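Local coordinates for protein K5 lyase (PDB 2X3H) that cleaves the glycosaminoglycan-like K5 capsular polysaccharide by a lyase mechanism, probably as part of a trimeric phage tail spike, at residues 179-184 / 211-216; 236-241 / 260-265; 366-371 / 387-392; 333-338 / 350-355; 95-100 / 114-119. All coordinates share one frame; numbering follows the deposited sequence.

Four contacts join successive rungs of a parallel beta-helix-like shaft; contact 4 spans the inside of one coil. Contacts 1 and 2 adjoin, their centres 9 Å apart; both are made largely by backbone atoms at turns and corners, contact 2 being buried and contact 1 only partly so. Contacts 3 and 4, 8 Å apart, are buried and share neighbouring strands 329-336 and 363-369. Contact 3 pairs strands by hydrogen bonds, whereas contact 4 packs hydrocarbon and sulfur and has no hydrogen bond between its segments. Contact 5, about 42 Å from contact 4 between centres, is partly buried and relies on charge and hydroxyls. Contacts 3, 4 and 5 also touch a second subunit, contact 5 a third.

Contact 1 of 5, residues 179-184 / 211-216; sequences KGTGFS and TNKAAG
Phe183 lies against the backbone of Gly216, and its atoms can be followed outward one by one. CB sits 3.7 Å from Gly216 O. With CG anti to the carbonyl carbon (chi1 -63°), the ring turns back along the partner strand: CG is 4.0 Å from Gly216 O, CD1 reaches within 3.5 Å of Gly216 N, and CE1 ends 3.6 Å from that same nitrogen. The ring thus lies obliquely on the bare Gly216 backbone.

Beneath this packing runs a short parallel ladder between successive coils of the beta-helix. Gly182 N donates to Ala214 O at 3.0 Å with a nearly straight N-H...O angle of 167°, and the donor lies in the carbonyl plane. Gly216 N then bonds to Gly182 O at 3.3 Å, and Ser184 N to Gly216 O at the same length. Ala214, which accepts the first of these bonds, is the centre of an inverse gamma turn.

At the loop end, Lys213 crosses Thr181 at about a right angle, its CG beside Thr181 CG2, and its CD passes Gly180 O. The amine is held by the backbone carbonyls of Gly208 and Asp153. One water accepts from Gly180 N at 2.9 Å and, weakly, from Lys213 NZ. Thr181 OG1 bonds to Gln156.

The chemistry is therefore mostly peptide to peptide: two rungs are joined through main-chain bonds, and the Lys213 amine is received by neutral carbonyl oxygens.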
# COMPACT_ATOMS: atom_id res chain seq x y z
N LYS A 179 -4.45 32.91 -9.11
CA LYS A 179 -5.65 33.16 -9.92
C LYS A 179 -5.44 32.86 -11.41
O LYS A 179 -4.31 32.63 -11.86
CB LYS A 179 -6.09 34.63 -9.80
CG LYS A 179 -6.51 35.07 -8.41
CD LYS A 179 -6.87 36.56 -8.39
CE LYS A 179 -7.10 37.03 -6.96
NZ LYS A 179 -7.46 38.49 -6.85
N GLY A 180 -6.54 32.91 -12.17
CA GLY A 180 -6.48 32.85 -13.62
C GLY A 180 -5.98 31.54 -14.16
O GLY A 180 -6.16 30.49 -13.53
N THR A 181 -5.36 31.59 -15.33
CA THR A 181 -4.85 30.39 -15.96
C THR A 181 -3.33 30.32 -15.82
O THR A 181 -2.64 31.34 -15.76
CB THR A 181 -5.28 30.30 -17.43
OG1 THR A 181 -4.80 31.45 -18.14
CG2 THR A 181 -6.80 30.25 -17.51
N GLY A 182 -2.84 29.08 -15.76
CA GLY A 182 -1.43 28.81 -15.52
C GLY A 182 -1.27 28.04 -14.22
O GLY A 182 -2.25 27.59 -13.63
N PHE A 183 -0.02 27.94 -13.78
CA PHE A 183 0.36 27.10 -12.65
C PHE A 183 1.20 27.84 -11.63
O PHE A 183 1.93 28.80 -11.95
CB PHE A 183 1.14 25.89 -13.16
CG PHE A 183 0.34 25.01 -14.06
CD1 PHE A 183 -0.31 23.89 -13.54
CD2 PHE A 183 0.20 25.30 -15.41
CE1 PHE A 183 -1.08 23.08 -14.35
CE2 PHE A 183 -0.58 24.48 -16.23
CZ PHE A 183 -1.22 23.37 -15.70
N SER A 184 1.12 27.40 -10.38
CA SER A 184 1.97 27.95 -9.34
C SER A 184 3.43 27.58 -9.57
O SER A 184 4.31 28.42 -9.53
CB SER A 184 1.51 27.51 -7.95
OG SER A 184 0.25 28.09 -7.66
N THR A 211 -15.22 25.44 -13.13
CA THR A 211 -15.10 24.13 -13.78
C THR A 211 -14.30 24.22 -15.07
O THR A 211 -14.58 25.07 -15.92
CB THR A 211 -16.50 23.52 -14.09
OG1 THR A 211 -17.35 23.62 -12.94
CG2 THR A 211 -16.36 22.06 -14.50
N ASN A 212 -13.30 23.34 -15.19
CA ASN A 212 -12.48 23.18 -16.39
C ASN A 212 -11.49 24.32 -16.65
O ASN A 212 -10.83 24.34 -17.69
CB ASN A 212 -13.34 22.93 -17.65
CG ASN A 212 -14.18 21.67 -17.56
OD1 ASN A 212 -13.80 20.68 -16.93
ND2 ASN A 212 -15.36 21.70 -18.20
N LYS A 213 -11.37 25.26 -15.71
CA LYS A 213 -10.41 26.34 -15.91
C LYS A 213 -8.99 25.77 -15.91
O LYS A 213 -8.66 24.91 -15.08
CB LYS A 213 -10.57 27.46 -14.87
CG LYS A 213 -9.92 28.76 -15.33
CD LYS A 213 -9.74 29.79 -14.23
CE LYS A 213 -11.02 30.21 -13.58
NZ LYS A 213 -10.81 31.48 -12.80
N ALA A 214 -8.16 26.24 -16.84
CA ALA A 214 -6.82 25.68 -17.08
C ALA A 214 -5.77 26.19 -16.10
O ALA A 214 -4.91 27.01 -16.45
CB ALA A 214 -6.37 25.98 -18.52
N ALA A 215 -5.85 25.71 -14.86
CA ALA A 215 -4.88 26.06 -13.84
C ALA A 215 -4.66 24.87 -12.91
O ALA A 215 -5.52 24.02 -12.77
CB ALA A 215 -5.34 27.29 -13.04
N GLY A 216 -3.49 24.85 -12.30
CA GLY A 216 -3.16 23.87 -11.27
C GLY A 216 -2.06 24.39 -10.38
O GLY A 216 -1.53 25.49 -10.59
O HOH W 1 -9.10 33.04 -10.75

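Contact 2 of 5, residues 236-241 / 260-265; sequences YPQFGA and DCQHVT
Cys261 opens the contact by placing SG, anti to its carbonyl carbon (chi1 -62°), 3.6 Å from Tyr236 N in a weak N-H...S bond. Its CA also meets Tyr236 O at 3.0 Å in a CA-H...O contact. That carbonyl has a stronger donor in the next residue: Gln262 N lies 2.9 Å from Tyr236 O, in the carbonyl plane.

Gln262 CB then touches Pro237 O at 3.3 Å, the carbonyl that also closes the type I turn 237-240 by accepting from Gly240 N. The extended side chain brings its amide past that of Gln238, the two planes 49° apart; the nitrogens are close, but both are donors and form no bond. Gln262 OE1 instead receives the backbone N of Asn212.

At His263, the ring lies side by side with the Gln238 side chain. Its backbone O is buried without a hydrogen-bond donor and meets Gly240 CA at 3.0 Å, a weaker CA-H...O contact.

Val264 closes the series. Its O accepts from Ala241 N at 2.9 Å, and CG1 packs on Ala241 CB at 4.2 Å.

Both segments are loops that turn a corner, one leading from strand 227-234 to strand 242-245, the other from 252-259 to 266-268. The first is backbone-bonded on its other flank to residues 213-218, while Val264 packs on Val256 and on Val283 of strand 279-286, so successive corners stack along the beta-helix.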
# COMPACT_ATOMS: atom_id res chain seq x y z
N TYR A 236 -7.99 24.58 -6.47
CA TYR A 236 -7.53 24.61 -7.86
C TYR A 236 -8.50 23.90 -8.80
O TYR A 236 -9.17 22.94 -8.41
CB TYR A 236 -6.14 23.99 -8.00
CG TYR A 236 -5.00 24.86 -7.51
CD1 TYR A 236 -4.66 24.89 -6.16
CD2 TYR A 236 -4.23 25.62 -8.39
CE1 TYR A 236 -3.60 25.65 -5.70
CE2 TYR A 236 -3.16 26.40 -7.93
CZ TYR A 236 -2.85 26.41 -6.59
OH TYR A 236 -1.80 27.13 -6.11
N PRO A 237 -8.59 24.39 -10.06
CA PRO A 237 -9.52 23.79 -11.02
C PRO A 237 -8.98 22.58 -11.79
O PRO A 237 -8.56 21.60 -11.17
CB PRO A 237 -9.88 24.98 -11.93
CG PRO A 237 -8.64 25.81 -11.93
CD PRO A 237 -7.93 25.59 -10.61
N GLN A 238 -8.97 22.64 -13.13
CA GLN A 238 -8.79 21.42 -13.93
C GLN A 238 -7.58 20.58 -13.55
O GLN A 238 -7.67 19.35 -13.43
CB GLN A 238 -8.67 21.77 -15.42
CG GLN A 238 -8.37 20.58 -16.31
CD GLN A 238 -9.58 19.75 -16.65
OE1 GLN A 238 -9.69 19.25 -17.77
NE2 GLN A 238 -10.49 19.60 -15.70
N PHE A 239 -6.43 21.22 -13.38
CA PHE A 239 -5.19 20.45 -13.20
C PHE A 239 -4.81 20.18 -11.76
O PHE A 239 -3.77 19.56 -11.48
CB PHE A 239 -4.08 21.02 -14.08
CG PHE A 239 -4.45 21.05 -15.52
CD1 PHE A 239 -4.59 19.87 -16.23
CD2 PHE A 239 -4.75 22.24 -16.16
CE1 PHE A 239 -4.97 19.86 -17.54
CE2 PHE A 239 -5.13 22.24 -17.49
CZ PHE A 239 -5.23 21.05 -18.18
N GLY A 240 -5.65 20.64 -10.84
CA GLY A 240 -5.60 20.20 -9.44
C GLY A 240 -4.33 20.53 -8.68
O GLY A 240 -3.72 21.60 -8.88
N ALA A 241 -3.95 19.63 -7.77
CA ALA A 241 -2.80 19.82 -6.90
C ALA A 241 -1.48 19.44 -7.59
O ALA A 241 -0.51 20.18 -7.49
CB ALA A 241 -2.97 19.03 -5.60
N ASP A 260 -11.19 20.92 -2.09
CA ASP A 260 -12.11 21.62 -3.00
C ASP A 260 -11.52 21.90 -4.40
O ASP A 260 -11.85 22.91 -5.04
CB ASP A 260 -12.60 22.92 -2.34
CG ASP A 260 -13.14 22.68 -0.93
OD1 ASP A 260 -14.15 21.96 -0.79
OD2 ASP A 260 -12.54 23.19 0.04
N CYS A 261 -10.67 20.99 -4.87
CA CYS A 261 -10.11 21.05 -6.22
C CYS A 261 -11.00 20.30 -7.21
O CYS A 261 -11.78 19.44 -6.80
CB CYS A 261 -8.73 20.40 -6.24
SG CYS A 261 -7.50 21.21 -5.19
N GLN A 262 -10.86 20.55 -8.51
CA GLN A 262 -11.68 19.79 -9.46
C GLN A 262 -11.24 18.33 -9.48
O GLN A 262 -12.07 17.42 -9.39
CB GLN A 262 -11.63 20.37 -10.88
CG GLN A 262 -12.64 19.73 -11.82
CD GLN A 262 -12.70 20.41 -13.18
OE1 GLN A 262 -12.25 21.55 -13.32
NE2 GLN A 262 -13.25 19.72 -14.18
N HIS A 263 -9.92 18.14 -9.58
CA HIS A 263 -9.24 16.84 -9.51
C HIS A 263 -8.07 17.07 -8.56
O HIS A 263 -7.59 18.21 -8.42
CB HIS A 263 -8.66 16.45 -10.88
CG HIS A 263 -9.60 16.63 -12.04
ND1 HIS A 263 -10.69 15.80 -12.27
CD2 HIS A 263 -9.57 17.50 -13.08
CE1 HIS A 263 -11.29 16.17 -13.38
NE2 HIS A 263 -10.64 17.20 -13.89
N VAL A 264 -7.61 16.02 -7.87
CA VAL A 264 -6.45 16.19 -6.99
C VAL A 264 -5.12 15.90 -7.69
O VAL A 264 -4.25 16.77 -7.74
CB VAL A 264 -6.59 15.44 -5.64
CG1 VAL A 264 -5.35 15.70 -4.76
CG2 VAL A 264 -7.82 15.93 -4.94
N THR A 265 -4.96 14.68 -8.23
CA THR A 265 -3.84 14.41 -9.15
C THR A 265 -4.38 14.15 -10.55
O THR A 265 -5.47 13.58 -10.72
CB THR A 265 -2.94 13.25 -8.67
OG1 THR A 265 -3.65 12.01 -8.77
CG2 THR A 265 -2.48 13.47 -7.24

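Contact 3 of 5, residues 366-371 / 387-392; sequences VFPSYS and VEVKHP
Val366 and Val389 meet through rotamers that differ: Val366 CG2 stands between N and the carbonyl carbon (chi1 -58°), while Val389 has CG1 anti to N (chi1 178°), leaving CG2 to face its partner. The two CG2 methyls are 4.0 Å apart. Val366 CG2 also touches Val387 CG1 at 3.9 Å, the two side chains crossing at about a right angle. Val389 CG1, the other branch, lies 3.9 Å from Pro368 CD.

Two bonds set this parallel pairing. Val366 N donates to Glu388 O and Lys390 N to Val366 O, both at 2.9 Å and nearly along the C=O axis. Beyond them strand 387-389 ends, and Pro368 CD comes within 3.2 Å of His391 O.

The other flank is aromatic. Phe367 approaches Lys390 obliquely, CE2 lying 3.3 Å from Lys390 CB, and CD2 reaches His391 CB at 3.8 Å. The same ring meets Tyr363 of the second subunit edge-to-face, and Lys390 packs on Phe386 of that subunit.

Main-chain hydrogen bonds thus set the register between neighbouring coils of the beta-helix, Val366 packs toward Ile352, Val387 and Val389 pack toward Ile376, and the Phe367 side carries the rung into the trimer interface.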
# COMPACT_ATOMS: atom_id res chain seq x y z
N VAL A 366 -11.01 -1.42 -4.48
CA VAL A 366 -11.86 -0.30 -4.09
C VAL A 366 -12.78 -0.59 -2.91
O VAL A 366 -13.16 -1.74 -2.67
CB VAL A 366 -12.72 0.16 -5.29
CG1 VAL A 366 -11.81 0.56 -6.47
CG2 VAL A 366 -13.69 -0.92 -5.70
N PHE A 367 -13.14 0.49 -2.21
CA PHE A 367 -13.98 0.45 -1.02
C PHE A 367 -15.06 1.53 -1.18
O PHE A 367 -14.86 2.67 -0.76
CB PHE A 367 -13.13 0.79 0.22
CG PHE A 367 -12.00 -0.17 0.48
CD1 PHE A 367 -10.76 0.02 -0.12
CD2 PHE A 367 -12.19 -1.27 1.30
CE1 PHE A 367 -9.71 -0.89 0.12
CE2 PHE A 367 -11.17 -2.17 1.54
CZ PHE A 367 -9.93 -1.99 0.96
N PRO A 368 -16.20 1.18 -1.83
CA PRO A 368 -17.32 2.11 -2.01
C PRO A 368 -18.15 2.24 -0.72
O PRO A 368 -19.27 1.72 -0.62
CB PRO A 368 -18.13 1.47 -3.15
CG PRO A 368 -17.88 -0.02 -2.96
CD PRO A 368 -16.42 -0.12 -2.50
N SER A 369 -17.57 2.93 0.26
CA SER A 369 -18.20 3.12 1.56
C SER A 369 -19.22 4.27 1.52
O SER A 369 -19.06 5.31 2.17
CB SER A 369 -17.13 3.37 2.62
OG SER A 369 -16.20 2.28 2.64
N TYR A 370 -20.25 4.07 0.72
CA TYR A 370 -21.29 5.07 0.52
C TYR A 370 -22.56 4.40 0.00
O TYR A 370 -22.51 3.26 -0.50
CB TYR A 370 -20.80 6.15 -0.45
CG TYR A 370 -20.38 5.64 -1.82
CD1 TYR A 370 -21.33 5.28 -2.78
CD2 TYR A 370 -19.03 5.56 -2.17
CE1 TYR A 370 -20.95 4.83 -4.04
CE2 TYR A 370 -18.64 5.11 -3.43
CZ TYR A 370 -19.59 4.74 -4.35
OH TYR A 370 -19.21 4.31 -5.60
N SER A 371 -23.68 5.10 0.11
CA SER A 371 -24.98 4.50 -0.23
C SER A 371 -25.48 4.75 -1.66
O SER A 371 -26.39 4.05 -2.14
CB SER A 371 -26.05 4.94 0.78
OG SER A 371 -26.29 6.33 0.69
N VAL A 387 -11.57 -5.53 -11.22
CA VAL A 387 -11.88 -4.71 -10.05
C VAL A 387 -12.15 -5.63 -8.87
O VAL A 387 -13.00 -6.52 -8.95
CB VAL A 387 -13.11 -3.79 -10.28
CG1 VAL A 387 -13.52 -3.11 -8.98
CG2 VAL A 387 -12.81 -2.75 -11.35
N GLU A 388 -11.41 -5.42 -7.77
CA GLU A 388 -11.72 -6.08 -6.51
C GLU A 388 -12.39 -5.09 -5.58
O GLU A 388 -11.76 -4.14 -5.13
CB GLU A 388 -10.45 -6.63 -5.85
CG GLU A 388 -9.84 -7.77 -6.61
CD GLU A 388 -8.94 -8.58 -5.72
OE1 GLU A 388 -7.79 -8.14 -5.48
OE2 GLU A 388 -9.39 -9.64 -5.23
N VAL A 389 -13.67 -5.33 -5.32
CA VAL A 389 -14.43 -4.57 -4.34
C VAL A 389 -14.11 -5.19 -2.98
O VAL A 389 -14.70 -6.20 -2.60
CB VAL A 389 -15.94 -4.62 -4.66
CG1 VAL A 389 -16.76 -3.86 -3.61
CG2 VAL A 389 -16.20 -4.05 -6.06
N LYS A 390 -13.14 -4.60 -2.28
CA LYS A 390 -12.58 -5.23 -1.07
C LYS A 390 -13.51 -5.15 0.13
O LYS A 390 -13.48 -6.02 1.00
CB LYS A 390 -11.21 -4.63 -0.72
CG LYS A 390 -10.14 -4.84 -1.79
CD LYS A 390 -9.31 -6.10 -1.57
CE LYS A 390 -10.09 -7.34 -1.94
NZ LYS A 390 -10.76 -7.95 -0.75
N HIS A 391 -14.33 -4.10 0.17
CA HIS A 391 -15.46 -4.07 1.08
C HIS A 391 -16.65 -3.46 0.34
O HIS A 391 -16.50 -2.44 -0.32
CB HIS A 391 -15.18 -3.33 2.38
CG HIS A 391 -16.24 -3.55 3.41
ND1 HIS A 391 -16.12 -4.44 4.45
CD2 HIS A 391 -17.49 -3.04 3.50
CE1 HIS A 391 -17.24 -4.45 5.15
NE2 HIS A 391 -18.09 -3.61 4.59
N PRO A 392 -17.81 -4.12 0.40
CA PRO A 392 -18.96 -3.68 -0.39
C PRO A 392 -19.79 -2.54 0.23
O PRO A 392 -20.88 -2.25 -0.29
CB PRO A 392 -19.80 -4.95 -0.47
CG PRO A 392 -19.57 -5.61 0.84
CD PRO A 392 -18.10 -5.35 1.16

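Contact 4 of 5, residues 333-338 / 350-355; sequences VLMSGC and ATIARF
Ile352 reaches across to Val333 and Met335, and the evidence for calling this an apolar contact is simple: no hydrogen bond runs between segments 333-338 and 350-355, and even the nearest CA atoms, Cys338 CA and Ala350 CA, are 6.5 Å apart, too far for strand pairing.

Aliphatic contacts come first. With CG1 anti to N (chi1 -166°), Ile352 extends its long branch at strand 333-336. Its CG1 meets Val333 CG1 at 3.8 Å, and CD1 goes further, to 3.6 Å from Met335 CB. The same methyl lies 3.6 Å from Val333 O, a contact of carbon with a carbonyl that is already occupied, since it accepts from Phe367 N. Ile352 slides past both partners, so the side chains lie alongside one another, pointing opposite ways.

Sulfur-bearing side chains form the second group. Met335 is extended, chi1 178°, which carries SD to 4.0 Å from Ile352 CA and CE to 4.2 Å from Ala350 CB. Cys338 comes from the far end of its segment, its CB 4.0 Å from Ala350 CB. The small alanine therefore receives two larger neighbours.

Strand 329-336 is backbone-bonded to 302-309 on one flank and to 363-369 on the other, while the chain turns a corner at Ile352. Val333 and Met335 point across to that corner, Cys338 to Ala350 before it; Val366 and Tyr370 also pack there, as in the interior of a beta-helix coil. Leu334 and Ser336 point away from it, packing on Asn301 and Thr300 of the second subunit.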
# COMPACT_ATOMS: atom_id res chain seq x y z
N VAL A 333 -8.59 2.44 -3.11
CA VAL A 333 -9.41 3.65 -3.23
C VAL A 333 -10.54 3.57 -2.21
O VAL A 333 -11.45 2.75 -2.34
CB VAL A 333 -10.02 3.80 -4.63
CG1 VAL A 333 -10.75 5.13 -4.75
CG2 VAL A 333 -8.92 3.70 -5.70
N LEU A 334 -10.48 4.41 -1.19
CA LEU A 334 -11.52 4.46 -0.17
C LEU A 334 -12.35 5.72 -0.44
O LEU A 334 -11.84 6.84 -0.33
CB LEU A 334 -10.88 4.50 1.22
CG LEU A 334 -11.78 4.69 2.45
CD1 LEU A 334 -13.16 4.09 2.32
CD2 LEU A 334 -11.07 4.28 3.76
N MET A 335 -13.60 5.52 -0.83
CA MET A 335 -14.46 6.66 -1.17
C MET A 335 -15.72 6.68 -0.31
O MET A 335 -16.35 5.65 -0.07
CB MET A 335 -14.80 6.62 -2.66
CG MET A 335 -15.72 7.73 -3.16
SD MET A 335 -15.69 7.72 -4.96
CE MET A 335 -17.32 8.33 -5.40
N SER A 336 -16.10 7.86 0.17
CA SER A 336 -17.30 7.97 0.97
C SER A 336 -17.95 9.33 0.76
O SER A 336 -17.43 10.16 0.04
CB SER A 336 -16.99 7.73 2.45
OG SER A 336 -16.24 8.80 2.99
N GLY A 337 -19.11 9.54 1.38
CA GLY A 337 -19.77 10.84 1.30
C GLY A 337 -20.67 11.04 0.10
O GLY A 337 -21.01 12.19 -0.25
N CYS A 338 -21.08 9.95 -0.55
CA CYS A 338 -22.02 10.01 -1.66
C CYS A 338 -23.30 9.26 -1.33
O CYS A 338 -23.33 8.02 -1.41
CB CYS A 338 -21.42 9.37 -2.93
SG CYS A 338 -19.87 10.09 -3.50
N ALA A 350 -22.33 8.53 -8.36
CA ALA A 350 -21.08 8.06 -7.80
C ALA A 350 -20.47 7.01 -8.73
O ALA A 350 -21.18 6.16 -9.28
CB ALA A 350 -21.29 7.46 -6.41
N THR A 351 -19.15 7.07 -8.89
CA THR A 351 -18.40 6.06 -9.63
C THR A 351 -17.03 5.94 -8.98
O THR A 351 -16.22 6.86 -9.10
CB THR A 351 -18.22 6.50 -11.11
OG1 THR A 351 -19.50 6.71 -11.72
CG2 THR A 351 -17.46 5.43 -11.90
N ILE A 352 -16.74 4.85 -8.28
CA ILE A 352 -15.45 4.75 -7.58
C ILE A 352 -14.28 4.46 -8.54
O ILE A 352 -13.14 4.89 -8.29
CB ILE A 352 -15.50 3.75 -6.39
CG1 ILE A 352 -14.29 3.90 -5.47
CG2 ILE A 352 -15.63 2.31 -6.87
CD1 ILE A 352 -14.49 3.30 -4.10
N ALA A 353 -14.58 3.74 -9.62
CA ALA A 353 -13.57 3.48 -10.66
C ALA A 353 -14.27 3.53 -12.01
O ALA A 353 -15.26 2.83 -12.23
CB ALA A 353 -12.92 2.11 -10.43
N ARG A 354 -13.74 4.36 -12.91
CA ARG A 354 -14.31 4.54 -14.24
C ARG A 354 -13.27 4.20 -15.28
O ARG A 354 -12.19 4.79 -15.28
CB ARG A 354 -14.80 5.99 -14.42
CG ARG A 354 -15.35 6.28 -15.80
CD ARG A 354 -15.95 7.69 -15.87
NE ARG A 354 -16.51 8.00 -17.18
CZ ARG A 354 -17.22 9.10 -17.45
NH1 ARG A 354 -17.46 10.00 -16.50
NH2 ARG A 354 -17.68 9.29 -18.68
N PHE A 355 -13.60 3.25 -16.15
CA PHE A 355 -12.68 2.78 -17.18
C PHE A 355 -13.13 3.36 -18.49
O PHE A 355 -14.12 2.93 -19.09
CB PHE A 355 -12.62 1.24 -17.17
CG PHE A 355 -12.15 0.68 -15.84
CD1 PHE A 355 -13.05 0.45 -14.82
CD2 PHE A 355 -10.81 0.45 -15.61
CE1 PHE A 355 -12.61 -0.03 -13.58
CE2 PHE A 355 -10.36 -0.03 -14.38
CZ PHE A 355 -11.26 -0.27 -13.37

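Contact 5 of 5, residues 95-100 / 114-119; sequences TISDGV and DGRGSG. Unlike the reference sequence in segment 95-100: Ile96 (reference Val).
Arg116 lays its aliphatic stem over Thr95 and Ser97, with CD 3.6 Å from Thr95 CG2, near the start of the parallel beta-helix. The chain bends at chi3 (61°), which turns the guanidinium back to Ser97. There NH1 donates to Ser97 OG at 3.0 Å, the oxygen sitting at the edge in the guanidinium plane; that hydroxyl also bonds to the backbone O of Ser67. Asp98 OD2 meets the same edge in a long, weak salt bridge, 3.5 Å from NH1, with carboxylate and guanidinium planes 73° apart. A water ties the two groups more closely, donating to Asp98 OD2 at 2.7 Å and accepting from Arg116 NH2.

The base of the contact is one parallel step, Ile96 N to Asp114 O at 3.0 Å. Asp114 OD1 accepts from Arg116 N, an Asx turn, and Gly115 O receives both Ser118 N and Gly119 N, curling the loop. Asp98 OD1 also takes the backbone N of Ala93 of the second subunit, which probably helps hold the carboxylate there, and Arg116 NH2 bonds weakly to the O of that same Ala93.

Ser118 OG donates its proton to Asp98 OD1 at 2.7 Å, arriving on the anti side and 34° out of the carboxylate plane.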
# COMPACT_ATOMS: atom_id res chain seq x y z
N THR A 95 19.64 35.43 -0.25
CA THR A 95 18.65 35.45 0.83
C THR A 95 17.75 36.66 0.63
O THR A 95 18.23 37.80 0.55
CB THR A 95 19.32 35.55 2.22
OG1 THR A 95 20.14 34.39 2.47
CG2 THR A 95 18.25 35.67 3.33
N ILE A 96 16.45 36.41 0.53
CA ILE A 96 15.47 37.48 0.42
C ILE A 96 14.42 37.24 1.50
O ILE A 96 13.50 36.44 1.33
CB ILE A 96 14.85 37.55 -1.00
CG1 ILE A 96 15.94 37.79 -2.04
CG2 ILE A 96 13.80 38.64 -1.07
CD1 ILE A 96 15.44 37.77 -3.47
N SER A 97 14.60 37.92 2.63
CA SER A 97 13.79 37.67 3.80
C SER A 97 13.35 38.96 4.50
O SER A 97 13.81 40.05 4.14
CB SER A 97 14.55 36.76 4.78
OG SER A 97 15.65 37.43 5.39
N ASP A 98 12.46 38.80 5.47
CA ASP A 98 12.01 39.90 6.35
C ASP A 98 11.42 41.08 5.57
O ASP A 98 11.77 42.24 5.80
CB ASP A 98 13.16 40.40 7.26
CG ASP A 98 13.59 39.36 8.30
OD1 ASP A 98 12.87 38.37 8.53
OD2 ASP A 98 14.68 39.56 8.90
N GLY A 99 10.53 40.78 4.64
CA GLY A 99 9.86 41.83 3.89
C GLY A 99 8.99 41.31 2.77
O GLY A 99 8.94 40.11 2.49
N VAL A 100 8.29 42.25 2.13
CA VAL A 100 7.50 41.97 0.95
C VAL A 100 8.15 42.73 -0.19
O VAL A 100 8.25 43.96 -0.17
CB VAL A 100 6.04 42.43 1.15
CG1 VAL A 100 5.22 42.15 -0.11
CG2 VAL A 100 5.41 41.75 2.36
N ASP A 114 16.70 31.61 -0.80
CA ASP A 114 16.13 31.20 0.48
C ASP A 114 15.42 32.42 1.07
O ASP A 114 15.99 33.52 1.07
CB ASP A 114 17.22 30.72 1.44
CG ASP A 114 16.70 30.39 2.83
OD1 ASP A 114 15.51 30.04 2.95
OD2 ASP A 114 17.48 30.44 3.81
N GLY A 115 14.19 32.23 1.54
CA GLY A 115 13.41 33.31 2.15
C GLY A 115 13.33 33.30 3.67
O GLY A 115 12.67 34.17 4.26
N ARG A 116 14.01 32.34 4.31
CA ARG A 116 14.03 32.22 5.77
C ARG A 116 12.62 32.17 6.42
O ARG A 116 12.46 32.45 7.62
CB ARG A 116 14.90 33.31 6.41
CG ARG A 116 16.37 33.29 5.96
CD ARG A 116 17.19 34.46 6.52
NE ARG A 116 17.25 34.48 7.98
CZ ARG A 116 16.87 35.51 8.73
NH1 ARG A 116 16.41 36.62 8.18
NH2 ARG A 116 16.97 35.42 10.05
N GLY A 117 11.62 31.79 5.63
CA GLY A 117 10.23 31.75 6.08
C GLY A 117 9.56 33.10 6.24
O GLY A 117 8.40 33.18 6.65
N SER A 118 10.27 34.18 5.95
CA SER A 118 9.69 35.51 6.14
C SER A 118 9.70 36.39 4.90
O SER A 118 9.07 37.46 4.88
CB SER A 118 10.38 36.25 7.29
OG SER A 118 11.73 36.53 6.96
N GLY A 119 10.43 35.98 3.86
CA GLY A 119 10.42 36.72 2.61
C GLY A 119 9.18 36.43 1.78
O GLY A 119 8.72 35.28 1.71
O HOH W 2 15.85 38.18 10.87